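Local coordinates for protein tartronic semialdehyde reductase (Salmonella typhimurium, PDB 1YB4) that catalyses the NAD(P)H-dependent interconversion of tartronate semialdehyde (2-hydroxy-3-oxopropanoate) and (R)-glycerate, at residues 6-11 and 20-25; 61-66 and 149-154; 101-106 and 117-122. One frame throughout, in Å; residues are numbered along the deposited sequence.

Contact 1. Residues 6-11 and 20-25; sequences LGFIGL and INLARA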
loop_
_atom_site.group_PDB
_atom_site.type_symbol
_atom_site.label_atom_id
_atom_site.label_comp_id
_atom_site.label_asym_id
_atom_site.label_seq_id
_atom_site.Cartn_x
_atom_site.Cartn_y
_atom_site.Cartn_z
ATOM N N LEU A 6 -12.288 40.344 -23.353
ATOM C CA LEU A 6 -12.264 38.995 -22.801
ATOM C C LEU A 6 -13.613 38.377 -22.549
ATOM O O LEU A 6 -14.629 39.059 -22.596
ATOM C CB LEU A 6 -11.468 39.003 -21.493
ATOM C CG LEU A 6 -10.216 39.891 -21.472
ATOM C CD1 LEU A 6 -9.592 39.868 -20.079
ATOM C CD2 LEU A 6 -9.222 39.424 -22.537
ATOM N N GLY A 7 -13.591 37.072 -22.275
ATOM C CA GLY A 7 -14.794 36.303 -21.993
ATOM C C GLY A 7 -14.540 35.287 -20.885
ATOM O O GLY A 7 -13.473 34.685 -20.821
ATOM N N PHE A 8 -15.515 35.106 -19.996
ATOM C CA PHE A 8 -15.390 34.171 -18.877
ATOM C C PHE A 8 -16.586 33.221 -18.923
ATOM O O PHE A 8 -17.731 33.652 -18.826
ATOM C CB PHE A 8 -15.377 34.928 -17.541
ATOM C CG PHE A 8 -14.347 34.417 -16.564
ATOM C CD1 PHE A 8 -13.057 34.940 -16.551
ATOM C CD2 PHE A 8 -14.658 33.392 -15.679
ATOM C CE1 PHE A 8 -12.096 34.454 -15.677
ATOM C CE2 PHE A 8 -13.702 32.900 -14.802
ATOM C CZ PHE A 8 -12.420 33.432 -14.800
ATOM N N ILE A 9 -16.318 31.927 -19.062
ATOM C CA ILE A 9 -17.393 30.944 -19.171
ATOM C C ILE A 9 -17.715 30.164 -17.899
ATOM O O ILE A 9 -18.586 29.302 -17.903
ATOM C CB ILE A 9 -17.102 29.964 -20.335
ATOM C CG1 ILE A 9 -17.060 30.752 -21.636
ATOM C CG2 ILE A 9 -18.167 28.885 -20.434
ATOM C CD1 ILE A 9 -16.991 29.894 -22.871
ATOM N N GLY A 10 -17.042 30.468 -16.803
ATOM C CA GLY A 10 -17.344 29.757 -15.583
ATOM C C GLY A 10 -17.168 30.624 -14.361
ATOM O O GLY A 10 -16.071 31.102 -14.080
ATOM N N LEU A 11 -18.247 30.851 -13.630
ATOM C CA LEU A 11 -18.141 31.651 -12.425
ATOM C C LEU A 11 -18.235 30.709 -11.233
ATOM O O LEU A 11 -18.041 29.499 -11.367
ATOM C CB LEU A 11 -19.234 32.729 -12.400
ATOM C CG LEU A 11 -19.099 33.717 -13.580
ATOM C CD1 LEU A 11 -20.206 34.762 -13.555
ATOM C CD2 LEU A 11 -17.738 34.400 -13.515
ATOM N N ILE A 20 -13.989 38.982 -11.457
ATOM C CA ILE A 20 -14.009 40.251 -10.734
ATOM C C ILE A 20 -12.642 40.943 -10.782
ATOM O O ILE A 20 -12.567 42.160 -10.866
ATOM C CB ILE A 20 -14.426 40.060 -9.261
ATOM C CG1 ILE A 20 -15.876 39.587 -9.199
ATOM C CG2 ILE A 20 -14.257 41.362 -8.496
ATOM C CD1 ILE A 20 -16.476 39.601 -7.799
ATOM N N ASN A 21 -11.559 40.178 -10.728
ATOM C CA ASN A 21 -10.238 40.790 -10.798
ATOM C C ASN A 21 -9.921 41.322 -12.199
ATOM O O ASN A 21 -9.266 42.349 -12.333
ATOM C CB ASN A 21 -9.149 39.801 -10.378
ATOM C CG ASN A 21 -8.666 40.043 -8.972
ATOM O OD1 ASN A 21 -9.411 39.877 -8.011
ATOM N ND2 ASN A 21 -7.409 40.451 -8.842
ATOM N N LEU A 22 -10.362 40.617 -13.239
ATOM C CA LEU A 22 -10.113 41.063 -14.609
ATOM C C LEU A 22 -10.946 42.319 -14.905
ATOM O O LEU A 22 -10.467 43.269 -15.542
ATOM C CB LEU A 22 -10.475 39.960 -15.605
ATOM C CG LEU A 22 -9.573 38.723 -15.641
ATOM C CD1 LEU A 22 -10.178 37.712 -16.573
ATOM C CD2 LEU A 22 -8.170 39.098 -16.113
ATOM N N ALA A 23 -12.189 42.320 -14.429
ATOM C CA ALA A 23 -13.084 43.446 -14.631
ATOM C C ALA A 23 -12.565 44.669 -13.877
ATOM O O ALA A 23 -12.632 45.797 -14.370
ATOM C CB ALA A 23 -14.481 43.079 -14.160
ATOM N N ARG A 24 -12.026 44.434 -12.690
ATOM C CA ARG A 24 -11.500 45.509 -11.861
ATOM C C ARG A 24 -10.283 46.170 -12.495
ATOM O O ARG A 24 -9.901 47.266 -12.102
ATOM C CB ARG A 24 -11.113 44.972 -10.480
ATOM C CG ARG A 24 -10.850 46.044 -9.427
ATOM C CD ARG A 24 -11.971 46.056 -8.395
ATOM N NE ARG A 24 -11.950 44.857 -7.566
ATOM C CZ ARG A 24 -12.939 44.504 -6.755
ATOM N NH1 ARG A 24 -12.844 43.396 -6.023
ATOM N NH2 ARG A 24 -14.027 45.256 -6.688
ATOM N N ALA A 25 -9.663 45.508 -13.463
ATOM C CA ALA A 25 -8.488 46.085 -14.107
ATOM C C ALA A 25 -8.844 46.900 -15.344
ATOM O O ALA A 25 -7.954 47.372 -16.054
ATOM C CB ALA A 25 -7.502 44.999 -14.474
#

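Contact 2. Residues 61-66 and 149-154; sequences IIFIMV and KPLFDI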
loop_
_atom_site.group_PDB
_atom_site.type_symbol
_atom_site.label_atom_id
_atom_site.label_comp_id
_atom_site.label_asym_id
_atom_site.label_seq_id
_atom_site.Cartn_x
_atom_site.Cartn_y
_atom_site.Cartn_z
ATOM N N ILE A 61 -10.132 36.467 -26.261
ATOM C CA ILE A 61 -9.529 35.557 -25.298
ATOM C C ILE A 61 -10.672 35.089 -24.390
ATOM O O ILE A 61 -11.360 35.900 -23.759
ATOM C CB ILE A 61 -8.431 36.263 -24.472
ATOM C CG1 ILE A 61 -7.269 36.665 -25.389
ATOM C CG2 ILE A 61 -7.910 35.335 -23.385
ATOM C CD1 ILE A 61 -6.171 37.474 -24.697
ATOM N N ILE A 62 -10.891 33.778 -24.363
ATOM C CA ILE A 62 -11.964 33.185 -23.565
ATOM C C ILE A 62 -11.440 32.337 -22.395
ATOM O O ILE A 62 -10.713 31.365 -22.597
ATOM C CB ILE A 62 -12.869 32.275 -24.442
ATOM C CG1 ILE A 62 -13.563 33.090 -25.538
ATOM C CG2 ILE A 62 -13.897 31.571 -23.570
ATOM C CD1 ILE A 62 -12.677 33.425 -26.719
ATOM N N PHE A 63 -11.831 32.711 -21.179
ATOM C CA PHE A 63 -11.438 32.012 -19.955
ATOM C C PHE A 63 -12.522 31.033 -19.541
ATOM O O PHE A 63 -13.693 31.404 -19.448
ATOM C CB PHE A 63 -11.236 33.014 -18.819
ATOM C CG PHE A 63 -10.005 33.838 -18.967
ATOM C CD1 PHE A 63 -8.777 33.348 -18.542
ATOM C CD2 PHE A 63 -10.053 35.080 -19.603
ATOM C CE1 PHE A 63 -7.607 34.080 -18.755
ATOM C CE2 PHE A 63 -8.891 35.819 -19.821
ATOM C CZ PHE A 63 -7.664 35.320 -19.398
ATOM N N ILE A 64 -12.124 29.793 -19.274
ATOM C CA ILE A 64 -13.057 28.765 -18.838
ATOM C C ILE A 64 -12.723 28.263 -17.428
ATOM O O ILE A 64 -11.620 27.779 -17.190
ATOM C CB ILE A 64 -13.026 27.561 -19.801
ATOM C CG1 ILE A 64 -13.491 28.004 -21.187
ATOM C CG2 ILE A 64 -13.880 26.406 -19.246
ATOM C CD1 ILE A 64 -13.366 26.924 -22.227
HETATM N N MSE A 65 -13.661 28.405 -16.492
HETATM C CA MSE A 65 -13.447 27.913 -15.131
HETATM C C MSE A 65 -14.647 27.088 -14.687
HETATM O O MSE A 65 -15.487 27.538 -13.899
HETATM C CB MSE A 65 -13.205 29.048 -14.134
HETATM C CG MSE A 65 -12.879 28.565 -12.702
HETATM SE SE MSE A 65 -11.144 27.658 -12.434
HETATM C CE MSE A 65 -11.698 25.811 -12.514
ATOM N N VAL A 66 -14.693 25.867 -15.216
ATOM C CA VAL A 66 -15.739 24.889 -14.948
ATOM C C VAL A 66 -15.130 23.761 -14.073
ATOM O O VAL A 66 -13.912 23.586 -14.043
ATOM C CB VAL A 66 -16.263 24.343 -16.295
ATOM C CG1 VAL A 66 -15.371 23.249 -16.782
ATOM C CG2 VAL A 66 -17.697 23.880 -16.171
ATOM N N LYS A 149 -0.309 36.540 -20.933
ATOM C CA LYS A 149 0.510 36.825 -19.755
ATOM C C LYS A 149 0.083 38.012 -18.896
ATOM O O LYS A 149 0.040 37.896 -17.674
ATOM C CB LYS A 149 1.980 36.981 -20.173
ATOM C CG LYS A 149 2.966 37.161 -19.020
ATOM C CD LYS A 149 2.762 36.126 -17.910
ATOM C CE LYS A 149 3.938 36.116 -16.943
ATOM N NZ LYS A 149 4.239 37.469 -16.386
ATOM N N PRO A 150 -0.223 39.170 -19.513
ATOM C CA PRO A 150 -0.647 40.354 -18.741
ATOM C C PRO A 150 -1.918 40.097 -17.919
ATOM O O PRO A 150 -2.124 40.696 -16.852
ATOM C CB PRO A 150 -0.867 41.411 -19.816
ATOM C CG PRO A 150 0.123 41.022 -20.860
ATOM C CD PRO A 150 -0.013 39.519 -20.928
ATOM N N LEU A 151 -2.769 39.208 -18.430
ATOM C CA LEU A 151 -4.004 38.859 -17.740
ATOM C C LEU A 151 -3.671 37.889 -16.612
ATOM O O LEU A 151 -4.170 38.028 -15.498
ATOM C CB LEU A 151 -4.985 38.217 -18.709
ATOM C CG LEU A 151 -5.186 38.994 -20.007
ATOM C CD1 LEU A 151 -6.250 38.291 -20.835
ATOM C CD2 LEU A 151 -5.588 40.434 -19.710
ATOM N N PHE A 152 -2.835 36.897 -16.895
ATOM C CA PHE A 152 -2.451 35.964 -15.842
ATOM C C PHE A 152 -1.858 36.771 -14.678
ATOM O O PHE A 152 -2.095 36.452 -13.506
ATOM C CB PHE A 152 -1.400 34.965 -16.339
ATOM C CG PHE A 152 -1.943 33.884 -17.237
ATOM C CD1 PHE A 152 -3.197 33.315 -17.003
ATOM C CD2 PHE A 152 -1.176 33.393 -18.288
ATOM C CE1 PHE A 152 -3.681 32.264 -17.802
ATOM C CE2 PHE A 152 -1.652 32.337 -19.095
ATOM C CZ PHE A 152 -2.901 31.778 -18.851
ATOM N N ASP A 153 -1.105 37.824 -15.014
ATOM C CA ASP A 153 -0.451 38.682 -14.014
ATOM C C ASP A 153 -1.441 39.294 -13.048
ATOM O O ASP A 153 -1.100 39.581 -11.906
ATOM C CB ASP A 153 0.339 39.812 -14.682
ATOM C CG ASP A 153 1.732 39.388 -15.113
ATOM O OD1 ASP A 153 2.358 40.115 -15.915
ATOM O OD2 ASP A 153 2.211 38.343 -14.644
ATOM N N ILE A 154 -2.662 39.510 -13.516
ATOM C CA ILE A 154 -3.708 40.076 -12.678
ATOM C C ILE A 154 -4.301 38.976 -11.813
ATOM O O ILE A 154 -4.682 39.216 -10.679
ATOM C CB ILE A 154 -4.839 40.661 -13.527
ATOM C CG1 ILE A 154 -4.290 41.749 -14.436
ATOM C CG2 ILE A 154 -5.931 41.210 -12.633
ATOM C CD1 ILE A 154 -5.282 42.216 -15.455
#

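Contact 3. Residues 101-106 and 117-122; sequences IETKRF and YLDAPV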
loop_
_atom_site.group_PDB
_atom_site.type_symbol
_atom_site.label_atom_id
_atom_site.label_comp_id
_atom_site.label_asym_id
_atom_site.label_seq_id
_atom_site.Cartn_x
_atom_site.Cartn_y
_atom_site.Cartn_z
ATOM N N ILE A 101 -4.628 13.983 -20.528
ATOM C CA ILE A 101 -4.817 13.298 -21.811
ATOM C C ILE A 101 -5.957 13.944 -22.624
ATOM O O ILE A 101 -5.856 14.102 -23.849
ATOM C CB ILE A 101 -5.160 11.788 -21.613
ATOM C CG1 ILE A 101 -4.023 11.066 -20.884
ATOM C CG2 ILE A 101 -5.404 11.128 -22.953
ATOM C CD1 ILE A 101 -3.867 11.463 -19.432
ATOM N N GLU A 102 -7.040 14.304 -21.935
ATOM C CA GLU A 102 -8.196 14.939 -22.563
ATOM C C GLU A 102 -7.807 16.288 -23.138
ATOM O O GLU A 102 -8.096 16.597 -24.287
ATOM C CB GLU A 102 -9.298 15.163 -21.528
ATOM C CG GLU A 102 -9.804 13.906 -20.911
ATOM C CD GLU A 102 -10.487 13.048 -21.925
ATOM O OE1 GLU A 102 -11.618 13.402 -22.324
ATOM O OE2 GLU A 102 -9.881 12.035 -22.331
ATOM N N THR A 103 -7.168 17.102 -22.306
ATOM C CA THR A 103 -6.736 18.422 -22.727
ATOM C C THR A 103 -5.950 18.327 -24.029
ATOM O O THR A 103 -6.096 19.175 -24.907
ATOM C CB THR A 103 -5.882 19.092 -21.639
ATOM O OG1 THR A 103 -6.720 19.420 -20.519
ATOM C CG2 THR A 103 -5.224 20.356 -22.171
ATOM N N LYS A 104 -5.128 17.288 -24.156
ATOM C CA LYS A 104 -4.341 17.090 -25.362
ATOM C C LYS A 104 -5.250 17.123 -26.581
ATOM O O LYS A 104 -4.956 17.818 -27.551
ATOM C CB LYS A 104 -3.611 15.745 -25.316
ATOM C CG LYS A 104 -2.493 15.635 -24.272
ATOM C CD LYS A 104 -1.158 16.170 -24.787
ATOM C CE LYS A 104 -0.026 15.918 -23.788
ATOM N NZ LYS A 104 0.260 14.468 -23.576
ATOM N N ARG A 105 -6.361 16.393 -26.536
ATOM C CA ARG A 105 -7.242 16.381 -27.696
ATOM C C ARG A 105 -8.203 17.564 -27.809
ATOM O O ARG A 105 -8.608 17.926 -28.910
ATOM C CB ARG A 105 -8.000 15.054 -27.802
ATOM C CG ARG A 105 -9.139 14.860 -26.839
ATOM C CD ARG A 105 -10.048 13.738 -27.344
ATOM N NE ARG A 105 -11.115 13.411 -26.404
ATOM C CZ ARG A 105 -10.923 12.816 -25.229
ATOM N NH1 ARG A 105 -9.697 12.477 -24.840
ATOM N NH2 ARG A 105 -11.964 12.558 -24.447
ATOM N N PHE A 106 -8.575 18.176 -26.693
ATOM C CA PHE A 106 -9.454 19.343 -26.771
ATOM C C PHE A 106 -8.667 20.418 -27.520
ATOM O O PHE A 106 -9.181 21.084 -28.427
ATOM C CB PHE A 106 -9.801 19.863 -25.372
ATOM C CG PHE A 106 -10.711 18.959 -24.586
ATOM C CD1 PHE A 106 -11.120 17.729 -25.099
ATOM C CD2 PHE A 106 -11.167 19.344 -23.325
ATOM C CE1 PHE A 106 -11.968 16.896 -24.364
ATOM C CE2 PHE A 106 -12.015 18.520 -22.582
ATOM C CZ PHE A 106 -12.418 17.291 -23.103
ATOM N N TYR A 117 -4.857 27.538 -27.881
ATOM C CA TYR A 117 -5.328 26.949 -26.633
ATOM C C TYR A 117 -4.230 26.929 -25.587
ATOM O O TYR A 117 -3.100 26.522 -25.856
ATOM C CB TYR A 117 -5.790 25.510 -26.895
ATOM C CG TYR A 117 -6.513 24.821 -25.753
ATOM C CD1 TYR A 117 -7.877 24.530 -25.848
ATOM C CD2 TYR A 117 -5.839 24.443 -24.590
ATOM C CE1 TYR A 117 -8.558 23.874 -24.819
ATOM C CE2 TYR A 117 -6.511 23.793 -23.553
ATOM C CZ TYR A 117 -7.868 23.511 -23.677
ATOM O OH TYR A 117 -8.535 22.861 -22.665
ATOM N N LEU A 118 -4.566 27.395 -24.395
ATOM C CA LEU A 118 -3.624 27.366 -23.292
ATOM C C LEU A 118 -4.338 26.632 -22.176
ATOM O O LEU A 118 -5.459 27.000 -21.827
ATOM C CB LEU A 118 -3.279 28.770 -22.780
ATOM C CG LEU A 118 -2.414 29.773 -23.542
ATOM C CD1 LEU A 118 -2.118 30.949 -22.609
ATOM C CD2 LEU A 118 -1.120 29.119 -24.028
ATOM N N ASP A 119 -3.736 25.573 -21.645
ATOM C CA ASP A 119 -4.355 24.903 -20.514
ATOM C C ASP A 119 -3.527 25.449 -19.367
ATOM O O ASP A 119 -2.316 25.257 -19.308
ATOM C CB ASP A 119 -4.260 23.370 -20.600
ATOM C CG ASP A 119 -2.850 22.867 -20.879
ATOM O OD1 ASP A 119 -2.351 23.044 -22.010
ATOM O OD2 ASP A 119 -2.241 22.276 -19.967
ATOM N N ALA A 120 -4.176 26.188 -18.483
ATOM C CA ALA A 120 -3.462 26.774 -17.370
ATOM C C ALA A 120 -4.159 26.513 -16.033
ATOM O O ALA A 120 -4.732 27.429 -15.419
ATOM C CB ALA A 120 -3.287 28.275 -17.598
ATOM N N PRO A 121 -4.142 25.248 -15.577
ATOM C CA PRO A 121 -4.772 24.918 -14.298
ATOM C C PRO A 121 -4.206 25.847 -13.228
ATOM O O PRO A 121 -3.093 26.370 -13.376
ATOM C CB PRO A 121 -4.375 23.458 -14.076
ATOM C CG PRO A 121 -3.140 23.270 -14.949
ATOM C CD PRO A 121 -3.499 24.063 -16.172
ATOM N N VAL A 122 -4.962 26.057 -12.154
ATOM C CA VAL A 122 -4.507 26.941 -11.095
ATOM C C VAL A 122 -4.570 26.291 -9.717
ATOM O O VAL A 122 -5.281 25.312 -9.512
ATOM C CB VAL A 122 -5.357 28.231 -11.071
ATOM C CG1 VAL A 122 -6.799 27.898 -10.815
ATOM C CG2 VAL A 122 -4.861 29.150 -10.002
HETATM O O HOH W 1 -7.250 22.038 -20.645
#

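Contact 1. Residues 6-11 and 20-25
L22 meets F8 and L6 through one methyl group, its CD1. The contact belongs to the first beta-alpha-beta unit of a Rossmann-type NAD-binding domain: strand 5-8 passes through a turn into helix 15-24, and strand 28-31 follows. CD1 of L22 lies 3.9 Å from CE1 of F8. It reaches the ring at the edge, near the ring plane, and not over a face. The same methyl is 4.0 Å from CD1 of F8, so it sits against one C-C side of the ring. CD1 of L6 approaches CD1 of L22 at 4.2 Å, a looser touch. F8 and L6 both cross the L22 side chain at about a right angle. L22 has CG anti to its carbonyl carbon (chi1 -70°), which sends the isobutyl group out from the helix to the sheet. No hydrogen bond crosses here, and all three residues are buried.

L22 also rests on L29 and F63, and on L155 of helix 142-155. Backbone bonds of L6 and F8 to H30, and of G7 to I61 and F63, fix the strand in the sheet. G10 fits a GxGxxG pattern, consistent with the dinucleotide-binding turn of this fold. Its C atom lies in the plane of the F8 ring, at the edge, 4.0 Å from CD2.

Contact 2. Residues 61-66 and 149-154
L151 and F63 both hold CG anti to the carbonyl carbon, with chi1 of -49° and -72°. With these torsions the leucine reaches in from the helix and the phenylalanine ring stands out from the sheet to meet it. CD1 of L151 lies in the plane of the F63 ring, at its edge, 3.6 Å from CZ. CB of L151 is near the same ring atom, at 4.0 Å. I61 comes to L151 tip to tip, CD1 to CD1, at 3.9 Å. One leucine methyl therefore touches both strand residues. F152 adds a wider contact: its CE1 is 4.4 Å from CE1 of F63, near the plane of the F63 ring at its edge. All four side chains are buried and apolar, and no hydrogen bond joins the segments.

L151 also touches L6 and H27, and F63 is backed by V93 of strand 90-94. Helix 142-155 follows strand 134-139 in the chain but reaches over to strand 61-64. The axis of 149-154 lies 37° from that of strand 61-64. Such helices, laid over a mainly parallel sheet, are characteristic of the Rossmann-type NAD-binding domain.

Contact 3. Residues 101-106 and 117-122
Helix 101-106 runs nearly antiparallel to strand 117-119, at 168°, with axes 9.6 Å apart at their closest. T103 faces D119, and F106 faces Y117. The T103 methyl group meets both D119 and Y117. CG2 is 3.5 Å from CB of D119, and the two side chains pass at a slant. The same methyl is 3.9 Å from CE2 of Y117. T103 holds CG2 anti to its backbone N, which turns the methyl to the strand; OG1, beside that N, meets two partners, S99 O and a water. F106 adds a looser touch, with CB 4.2 Å from CE1 of Y117. The Y117 hydroxyl lies at the edge of the F106 ring, near its plane.

The water links the segments. It is hydrogen-bonded to T103 OG1 at 2.7 Å and to Y117 OH at 2.5 Å, and lies in the plane of the tyrosine ring. The D119 carboxylate is held from beyond the contact: OD1 by G166 N and N165 ND2, OD2 by Q169 N. These bonds tie the strand to the turn before helix 167-195 and to its first turn. K172, the predicted active-site lysine, lies on that helix, its side chain about 8 Å from that of D119. The arrangement is a beta-alpha-beta unit of the Rossmann-type domain, strand 90-94, helix 100-111 and strand 115-123, beside the probable active site.

In the fold
All three contacts are buried helix-on-sheet packings within one NAD-binding domain. Contacts 1 and 2 are neighbours, their centres about 8 Å apart. Strands 5-8 and 61-64 lie side by side in the sheet, joined by probable hydrogen bonds from F63 N to G7 O and from I9 N to F63 O. Contact 3 is nested in the chain loop that contact 2 closes. It meets contact 2 through F152, whose CZ packs on CB of A120 at 3.7 Å. Contacts 1 and 3 do not touch. The chemistry changes with place: contacts 1 and 2 are wholly apolar across the interface, whereas contact 3 includes a bridging water and a tethered carboxylate near the predicted catalytic lysine.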